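Local coordinates for protein carbamate kinase (Aeropyrum pernix, PDB 2E9Y) that probably acts as a carbamate kinase, a transferase that moves phosphate between ATP and carbamate, and is built as a dimer of amino acid kinase fold, at residues Ser36-Asp41 against Gly296-Ala301; Ser96-Leu101 against Val108-Val113; Glu143-Ser146 against Gly150-Phe153. All coordinates share one frame; numbering follows the deposited sequence.

Interaction 1 (Ser36-Asp41 against Gly296-Ala301); sequences SSIIAD and GSLEEA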
loop_
_atom_site.group_PDB
_atom_site.type_symbol
_atom_site.label_atom_id
_atom_site.label_comp_id
_atom_site.label_asym_id
_atom_site.label_seq_id
_atom_site.Cartn_x
_atom_site.Cartn_y
_atom_site.Cartn_z
ATOM N N SER A 36 -16.303 6.896 8.066
ATOM C CA SER A 36 -16.815 5.564 7.760
ATOM C C SER A 36 -18.278 5.420 8.145
ATOM O O SER A 36 -19.047 4.762 7.447
ATOM C CB SER A 36 -15.993 4.491 8.477
ATOM O OG SER A 36 -14.702 4.377 7.899
ATOM N N SER A 37 -18.661 6.036 9.258
ATOM C CA SER A 37 -20.043 5.961 9.710
ATOM C C SER A 37 -20.938 6.578 8.643
ATOM O O SER A 37 -21.947 5.991 8.247
ATOM C CB SER A 37 -20.210 6.716 11.030
ATOM O OG SER A 37 -21.512 6.523 11.555
ATOM N N ILE A 38 -20.548 7.759 8.174
ATOM C CA ILE A 38 -21.296 8.474 7.146
ATOM C C ILE A 38 -21.329 7.703 5.824
ATOM O O ILE A 38 -22.360 7.654 5.154
ATOM C CB ILE A 38 -20.695 9.879 6.925
ATOM C CG1 ILE A 38 -20.941 10.734 8.171
ATOM C CG2 ILE A 38 -21.307 10.536 5.692
ATOM C CD1 ILE A 38 -20.201 12.045 8.177
ATOM N N ILE A 39 -20.207 7.098 5.445
ATOM C CA ILE A 39 -20.167 6.330 4.205
ATOM C C ILE A 39 -21.091 5.120 4.315
ATOM O O ILE A 39 -21.725 4.722 3.338
ATOM C CB ILE A 39 -18.736 5.848 3.883
ATOM C CG1 ILE A 39 -17.871 7.045 3.484
ATOM C CG2 ILE A 39 -18.768 4.812 2.765
ATOM C CD1 ILE A 39 -16.401 6.709 3.311
ATOM N N ALA A 40 -21.162 4.540 5.511
ATOM C CA ALA A 40 -22.019 3.384 5.744
ATOM C C ALA A 40 -23.471 3.774 5.494
ATOM O O ALA A 40 -24.262 2.972 4.996
ATOM C CB ALA A 40 -21.848 2.880 7.172
ATOM N N ASP A 41 -23.819 5.008 5.847
ATOM C CA ASP A 41 -25.176 5.490 5.636
ATOM C C ASP A 41 -25.459 5.504 4.139
ATOM O O ASP A 41 -26.498 5.023 3.686
ATOM C CB ASP A 41 -25.352 6.900 6.216
ATOM C CG ASP A 41 -25.253 6.927 7.732
ATOM O OD1 ASP A 41 -25.599 5.908 8.367
ATOM O OD2 ASP A 41 -24.847 7.967 8.292
ATOM N N GLY A 296 -20.235 18.980 -1.917
ATOM C CA GLY A 296 -20.859 19.299 -0.648
ATOM C C GLY A 296 -20.031 18.963 0.574
ATOM O O GLY A 296 -18.846 18.644 0.473
ATOM N N SER A 297 -20.681 19.031 1.731
ATOM C CA SER A 297 -20.052 18.764 3.020
ATOM C C SER A 297 -20.042 17.279 3.376
ATOM O O SER A 297 -21.004 16.561 3.101
ATOM C CB SER A 297 -20.796 19.548 4.109
ATOM O OG SER A 297 -20.263 19.299 5.393
ATOM N N LEU A 298 -18.950 16.822 3.987
ATOM C CA LEU A 298 -18.837 15.425 4.397
ATOM C C LEU A 298 -19.970 15.114 5.367
ATOM O O LEU A 298 -20.585 14.054 5.304
ATOM C CB LEU A 298 -17.489 15.175 5.089
ATOM C CG LEU A 298 -17.304 13.833 5.818
ATOM C CD1 LEU A 298 -17.430 12.677 4.841
ATOM C CD2 LEU A 298 -15.938 13.809 6.496
ATOM N N GLU A 299 -20.245 16.056 6.260
ATOM C CA GLU A 299 -21.303 15.884 7.247
ATOM C C GLU A 299 -22.664 15.630 6.597
ATOM O O GLU A 299 -23.427 14.783 7.061
ATOM C CB GLU A 299 -21.395 17.123 8.142
ATOM C CG GLU A 299 -20.077 17.552 8.779
ATOM C CD GLU A 299 -19.421 16.446 9.586
ATOM O OE1 GLU A 299 -20.081 15.895 10.494
ATOM O OE2 GLU A 299 -18.240 16.131 9.314
ATOM N N GLU A 300 -22.959 16.352 5.519
ATOM C CA GLU A 300 -24.246 16.214 4.833
ATOM C C GLU A 300 -24.220 15.212 3.679
ATOM O O GLU A 300 -25.152 15.163 2.877
ATOM C CB GLU A 300 -24.700 17.579 4.294
ATOM C CG GLU A 300 -24.539 18.736 5.277
ATOM C CD GLU A 300 -25.157 20.035 4.773
ATOM O OE1 GLU A 300 -24.842 20.460 3.642
ATOM O OE2 GLU A 300 -25.959 20.640 5.516
ATOM N N ALA A 301 -23.162 14.410 3.608
ATOM C CA ALA A 301 -23.000 13.428 2.538
ATOM C C ALA A 301 -24.266 12.669 2.139
ATOM O O ALA A 301 -24.576 12.555 0.952
ATOM C CB ALA A 301 -21.901 12.437 2.909
#
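Leu298 O, the backbone carbonyl that Ile38 rests against, is gripped within its own segment by Ala301 N at 3.1 Å, the bond that closes a type I beta turn from Leu298 to Ala301. Across the contact the methyls of both branches of Ile38 lie against this oxygen: Ile38 CD1 comes to 3.5 Å of Leu298 O and Ile38 CG2 to 3.6 Å of it, so the acceptor is flanked by methyl groups while its polar need is met by the turn. The isoleucine reaches the turn because CG2 stands anti to the backbone N while CG1 runs beside that N (chi1 -68°), and the extended chain carries CD1 further out from the helix. CD1 then meets two more groups, the branch carbon Leu298 CG at 4.1 Å and the backbone atom Glu299 CA, also at 4.1 Å. The other methyl presses methyl to methyl on the turn's last residue, Ile38 CG2 to Ala301 CB at 3.4 Å, tighter than ordinary van der Waals contact. In the amino acid kinase fold, helix 25-44 here sets one isoleucine into the bend where strand 293-297, flanked by strands 231-236 and 311-314 in the main sheet, gives way to helix 301-305, with Glu300 at the N-cap of that helix. Leu298 and Ala301 both pack in turn on Leu235 of strand 231-236, and Leu298 also touches Asn14 and Ala15. No hydrogen bond crosses between 36-41 and 296-301, and Ile38 supplies 92 of the 166 Å² buried there. One helical turn further on, Asp41 OD1 forms a salt bridge with Arg104.

Interaction 2 (Ser96-Leu101 against Val108-Val113); sequences SLEEEL and VLVPVV
Glu98 reaches across from its helix to the backbone of Val110, and this is the direct hydrogen bond of the contact: Val110 N donates to Glu98 OE2 at 2.7 Å with an almost straight N-H...O angle of 170°. The donor arrives on the anti side of the carboxylate, 20° out of its plane. With CG beside the backbone N (chi1 -81°) and the chain extended beyond it, the side chain runs along 108-110, from CG beside Val108 O to the carboxylate at Val110 N. Charge pairs hold it further: Lys94 forms a salt bridge with OE2 and also bonds Val110 O, while Arg116 of the second subunit pairs with OE1. A buried carboxylate paired with two cations probably stays ionised. A water adds a longer link, accepting a hydrogen bond from Val108 N at 3.1 Å and lying 2.8 Å from Glu98 O.

Van der Waals contacts surround the polar ones. Leu109 CD2 lies 3.6 Å from both Glu98 OE1 and Glu98 OE2, and the aliphatic Glu98 CG sits 3.8 Å from Val110 CG2. That same valine methyl is met by Leu97 CD2, the two side chains crossing at about a right angle. One helical turn on, Leu101 CD1 is pushed against Val108 CG2 at 3.3 Å, closer than usual for two carbons. Leu97 and Val110 pack onward against Ala188 and Val190 of the neighbouring strand. Helix 78-103 thus folds back on the lead-in to strand 112-119, completing a beta-alpha-beta crossover from strand 48-52 with strand 188-191 lying between the two, at the dimer interface of this amino acid kinase fold.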
loop_
_atom_site.group_PDB
_atom_site.type_symbol
_atom_site.label_atom_id
_atom_site.label_comp_id
_atom_site.label_asym_id
_atom_site.label_seq_id
_atom_site.Cartn_x
_atom_site.Cartn_y
_atom_site.Cartn_z
ATOM N N SER A 96 -11.944 0.583 9.294
ATOM C CA SER A 96 -13.039 1.280 9.966
ATOM C C SER A 96 -14.397 1.048 9.299
ATOM O O SER A 96 -15.401 0.820 9.978
ATOM C CB SER A 96 -12.740 2.779 10.019
ATOM O OG SER A 96 -13.743 3.472 10.742
ATOM N N LEU A 97 -14.428 1.107 7.972
ATOM C CA LEU A 97 -15.674 0.902 7.242
ATOM C C LEU A 97 -16.185 -0.525 7.419
ATOM O O LEU A 97 -17.375 -0.741 7.656
ATOM C CB LEU A 97 -15.475 1.213 5.758
ATOM C CG LEU A 97 -16.719 1.101 4.874
ATOM C CD1 LEU A 97 -17.887 1.854 5.508
ATOM C CD2 LEU A 97 -16.403 1.661 3.498
ATOM N N GLU A 98 -15.284 -1.496 7.307
ATOM C CA GLU A 98 -15.659 -2.894 7.484
ATOM C C GLU A 98 -16.242 -3.112 8.881
ATOM O O GLU A 98 -17.232 -3.823 9.047
ATOM C CB GLU A 98 -14.441 -3.803 7.287
ATOM C CG GLU A 98 -14.110 -4.098 5.832
ATOM C CD GLU A 98 -12.846 -4.930 5.677
ATOM O OE1 GLU A 98 -12.402 -5.536 6.675
ATOM O OE2 GLU A 98 -12.304 -4.987 4.552
ATOM N N GLU A 99 -15.627 -2.495 9.884
ATOM C CA GLU A 99 -16.098 -2.636 11.259
ATOM C C GLU A 99 -17.496 -2.044 11.421
ATOM O O GLU A 99 -18.356 -2.629 12.089
ATOM C CB GLU A 99 -15.134 -1.940 12.215
ATOM C CG GLU A 99 -15.504 -2.065 13.682
ATOM C CD GLU A 99 -14.498 -1.379 14.582
ATOM O OE1 GLU A 99 -13.294 -1.702 14.481
ATOM O OE2 GLU A 99 -14.908 -0.517 15.387
ATOM N N GLU A 100 -17.721 -0.887 10.806
ATOM C CA GLU A 100 -19.015 -0.221 10.890
ATOM C C GLU A 100 -20.107 -1.037 10.209
ATOM O O GLU A 100 -21.176 -1.249 10.781
ATOM C CB GLU A 100 -18.942 1.171 10.259
ATOM C CG GLU A 100 -20.237 1.971 10.348
ATOM C CD GLU A 100 -20.756 2.092 11.771
ATOM O OE1 GLU A 100 -19.953 2.415 12.672
ATOM O OE2 GLU A 100 -21.967 1.872 11.987
ATOM N N LEU A 101 -19.837 -1.496 8.992
ATOM C CA LEU A 101 -20.812 -2.287 8.251
ATOM C C LEU A 101 -21.148 -3.566 9.008
ATOM O O LEU A 101 -22.293 -4.017 9.008
ATOM C CB LEU A 101 -20.270 -2.620 6.857
ATOM C CG LEU A 101 -20.040 -1.403 5.955
ATOM C CD1 LEU A 101 -19.328 -1.823 4.679
ATOM C CD2 LEU A 101 -21.374 -0.751 5.631
ATOM N N VAL A 108 -18.882 -7.421 4.782
ATOM C CA VAL A 108 -18.239 -7.225 3.489
ATOM C C VAL A 108 -16.800 -6.758 3.667
ATOM O O VAL A 108 -16.467 -6.091 4.648
ATOM C CB VAL A 108 -18.984 -6.176 2.641
ATOM C CG1 VAL A 108 -20.410 -6.630 2.381
ATOM C CG2 VAL A 108 -18.973 -4.835 3.350
ATOM N N LEU A 109 -15.945 -7.120 2.718
ATOM C CA LEU A 109 -14.550 -6.714 2.772
ATOM C C LEU A 109 -14.375 -5.541 1.816
ATOM O O LEU A 109 -14.945 -5.527 0.728
ATOM C CB LEU A 109 -13.630 -7.881 2.378
ATOM C CG LEU A 109 -13.525 -9.033 3.391
ATOM C CD1 LEU A 109 -12.652 -10.151 2.830
ATOM C CD2 LEU A 109 -12.936 -8.519 4.697
ATOM N N VAL A 110 -13.600 -4.555 2.242
ATOM C CA VAL A 110 -13.345 -3.364 1.445
ATOM C C VAL A 110 -11.933 -3.398 0.874
ATOM O O VAL A 110 -10.956 -3.293 1.614
ATOM C CB VAL A 110 -13.490 -2.093 2.305
ATOM C CG1 VAL A 110 -13.095 -0.860 1.496
ATOM C CG2 VAL A 110 -14.915 -1.972 2.804
ATOM N N PRO A 111 -11.806 -3.551 -0.449
ATOM C CA PRO A 111 -10.461 -3.586 -1.032
ATOM C C PRO A 111 -9.850 -2.197 -1.160
ATOM O O PRO A 111 -10.571 -1.202 -1.257
ATOM C CB PRO A 111 -10.701 -4.214 -2.397
ATOM C CG PRO A 111 -12.056 -3.642 -2.769
ATOM C CD PRO A 111 -12.836 -3.806 -1.474
ATOM N N VAL A 112 -8.521 -2.146 -1.143
ATOM C CA VAL A 112 -7.778 -0.901 -1.322
ATOM C C VAL A 112 -6.968 -1.155 -2.592
ATOM O O VAL A 112 -6.117 -2.047 -2.629
ATOM C CB VAL A 112 -6.818 -0.614 -0.140
ATOM C CG1 VAL A 112 -5.952 0.597 -0.449
ATOM C CG2 VAL A 112 -7.616 -0.358 1.128
ATOM N N VAL A 113 -7.241 -0.393 -3.644
ATOM C CA VAL A 113 -6.533 -0.607 -4.898
ATOM C C VAL A 113 -5.345 0.333 -5.060
ATOM O O VAL A 113 -5.510 1.553 -5.066
ATOM C CB VAL A 113 -7.471 -0.420 -6.113
ATOM C CG1 VAL A 113 -6.739 -0.796 -7.401
ATOM C CG2 VAL A 113 -8.726 -1.272 -5.945
HETATM O O HOH W 1 -18.061 -5.706 7.180
#

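Interaction 3 (Glu143-Ser146 against Gly150-Phe153); sequences EELS and GWVF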
loop_
_atom_site.group_PDB
_atom_site.type_symbol
_atom_site.label_atom_id
_atom_site.label_comp_id
_atom_site.label_asym_id
_atom_site.label_seq_id
_atom_site.Cartn_x
_atom_site.Cartn_y
_atom_site.Cartn_z
ATOM N N GLU A 143 20.828 23.868 -2.721
ATOM C CA GLU A 143 21.615 24.122 -3.925
ATOM C C GLU A 143 22.305 22.843 -4.386
ATOM O O GLU A 143 22.487 22.622 -5.584
ATOM C CB GLU A 143 22.645 25.225 -3.666
ATOM C CG GLU A 143 22.017 26.529 -3.202
ATOM C CD GLU A 143 23.002 27.677 -3.160
ATOM O OE1 GLU A 143 24.162 27.458 -2.751
ATOM O OE2 GLU A 143 22.606 28.805 -3.523
ATOM N N GLU A 144 22.671 21.996 -3.432
ATOM C CA GLU A 144 23.333 20.733 -3.737
ATOM C C GLU A 144 22.351 19.764 -4.400
ATOM O O GLU A 144 22.684 19.102 -5.386
ATOM C CB GLU A 144 23.895 20.123 -2.451
ATOM C CG GLU A 144 24.606 18.791 -2.630
ATOM C CD GLU A 144 25.712 18.849 -3.665
ATOM O OE1 GLU A 144 26.526 19.794 -3.621
ATOM O OE2 GLU A 144 25.771 17.940 -4.520
ATOM N N LEU A 145 21.142 19.687 -3.857
ATOM C CA LEU A 145 20.115 18.807 -4.405
ATOM C C LEU A 145 19.748 19.230 -5.826
ATOM O O LEU A 145 19.444 18.386 -6.671
ATOM C CB LEU A 145 18.869 18.826 -3.513
ATOM C CG LEU A 145 19.017 18.126 -2.157
ATOM C CD1 LEU A 145 17.862 18.493 -1.243
ATOM C CD2 LEU A 145 19.072 16.620 -2.374
ATOM N N SER A 146 19.783 20.535 -6.084
ATOM C CA SER A 146 19.463 21.058 -7.408
ATOM C C SER A 146 20.572 20.694 -8.389
ATOM O O SER A 146 20.307 20.338 -9.534
ATOM C CB SER A 146 19.303 22.581 -7.366
ATOM O OG SER A 146 18.213 22.965 -6.545
ATOM N N GLY A 150 18.823 17.834 -9.786
ATOM C CA GLY A 150 18.024 18.751 -10.572
ATOM C C GLY A 150 16.720 19.131 -9.892
ATOM O O GLY A 150 15.750 19.493 -10.556
ATOM N N TRP A 151 16.691 19.044 -8.566
ATOM C CA TRP A 151 15.495 19.399 -7.809
ATOM C C TRP A 151 15.233 20.894 -7.929
ATOM O O TRP A 151 16.157 21.678 -8.145
ATOM C CB TRP A 151 15.672 19.033 -6.337
ATOM C CG TRP A 151 15.531 17.576 -6.049
ATOM C CD1 TRP A 151 15.656 16.545 -6.936
ATOM C CD2 TRP A 151 15.273 16.979 -4.772
ATOM N NE1 TRP A 151 15.496 15.342 -6.289
ATOM C CE2 TRP A 151 15.260 15.579 -4.962
ATOM C CE3 TRP A 151 15.055 17.491 -3.487
ATOM C CZ2 TRP A 151 15.036 14.682 -3.907
ATOM C CZ3 TRP A 151 14.833 16.597 -2.437
ATOM C CH2 TRP A 151 14.825 15.209 -2.658
ATOM N N VAL A 152 13.971 21.281 -7.792
ATOM C CA VAL A 152 13.587 22.683 -7.873
ATOM C C VAL A 152 13.069 23.145 -6.516
ATOM O O VAL A 152 12.319 22.427 -5.852
ATOM C CB VAL A 152 12.490 22.891 -8.926
ATOM C CG1 VAL A 152 12.089 24.355 -8.979
ATOM C CG2 VAL A 152 12.991 22.423 -10.282
ATOM N N PHE A 153 13.462 24.349 -6.116
ATOM C CA PHE A 153 13.056 24.894 -4.823
ATOM C C PHE A 153 12.414 26.266 -4.919
ATOM O O PHE A 153 12.585 26.986 -5.902
ATOM C CB PHE A 153 14.278 25.008 -3.899
ATOM C CG PHE A 153 14.880 23.689 -3.526
ATOM C CD1 PHE A 153 15.833 23.092 -4.343
ATOM C CD2 PHE A 153 14.472 23.027 -2.375
ATOM C CE1 PHE A 153 16.368 21.849 -4.021
ATOM C CE2 PHE A 153 15.004 21.785 -2.045
ATOM C CZ PHE A 153 15.952 21.195 -2.870
#
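Leu145 packs against two aromatic side chains and meets each differently. Its CD2 lies over one face of the Trp151 indole, a CH-pi contact 4.3 Å from the centroid of the six-membered ring and 12° off the normal. Its other methyl, CD1, touches Trp151 CE3 at 3.7 Å and also approaches Phe153 near the plane of that ring, at its far edge, 3.7 Å from Phe153 CZ. The leucine and phenylalanine side chains cross at about a right angle, whereas leucine and tryptophan run obliquely. Ser146 OG comes to the same phenyl ring in its plane, 3.2 Å from Phe153 CD1, and stands 2.9 Å from Trp151 O. With OG beside its own backbone N (chi1 -63°), the hydroxyl also has Ala142 O within reach, and which carbonyl receives its one proton is not settled. The backbone closes the helix end: Trp151 N donates a weak but straight bond to Leu145 O (3.4 Å, 169°), while Gly150, with positive phi, turns the chain out of helix 139-149 and brings its CA against Ser146 O. The return strand 152-155 joins a small antiparallel sheet, where Phe153 meets the Tyr137 ring edge to face and Trp151 forms a cation-pi pair with Arg163. An alanine in place of Phe153 would probably strip Leu145 CD1 of one of its two aromatic partners and open a gap beside the Ser146 hydroxyl. Dispersion and CH-pi contact with the rings thus hold the two leucine methyls, while the polar atoms at the helix end, the Ser146 hydroxyl and the Leu145 carbonyl, are met by the backbone of Trp151, through its O and, weakly, its N.

How the interactions relate
Interactions 1 and 2 are neighbours, with centres about 15 Å apart, and both reach the main sheet: helix 25-44 packs on helix 78-103, Ser36 OG lying 3.1 Å from Ser96 OG and Ala40 CB 3.7 Å from Glu100 CG. One helix faces the strand-to-helix bend of 296-301 and the other the lead-in at 108-113, which also reaches the second subunit. Interaction 3 lies on the opposite side of the chain's centre, its own centre about 42 Å from each of the others. Its separate small sheet is consistent with the protruding subdomain of carbamate kinases, which in relatives is thought to border the substrate site.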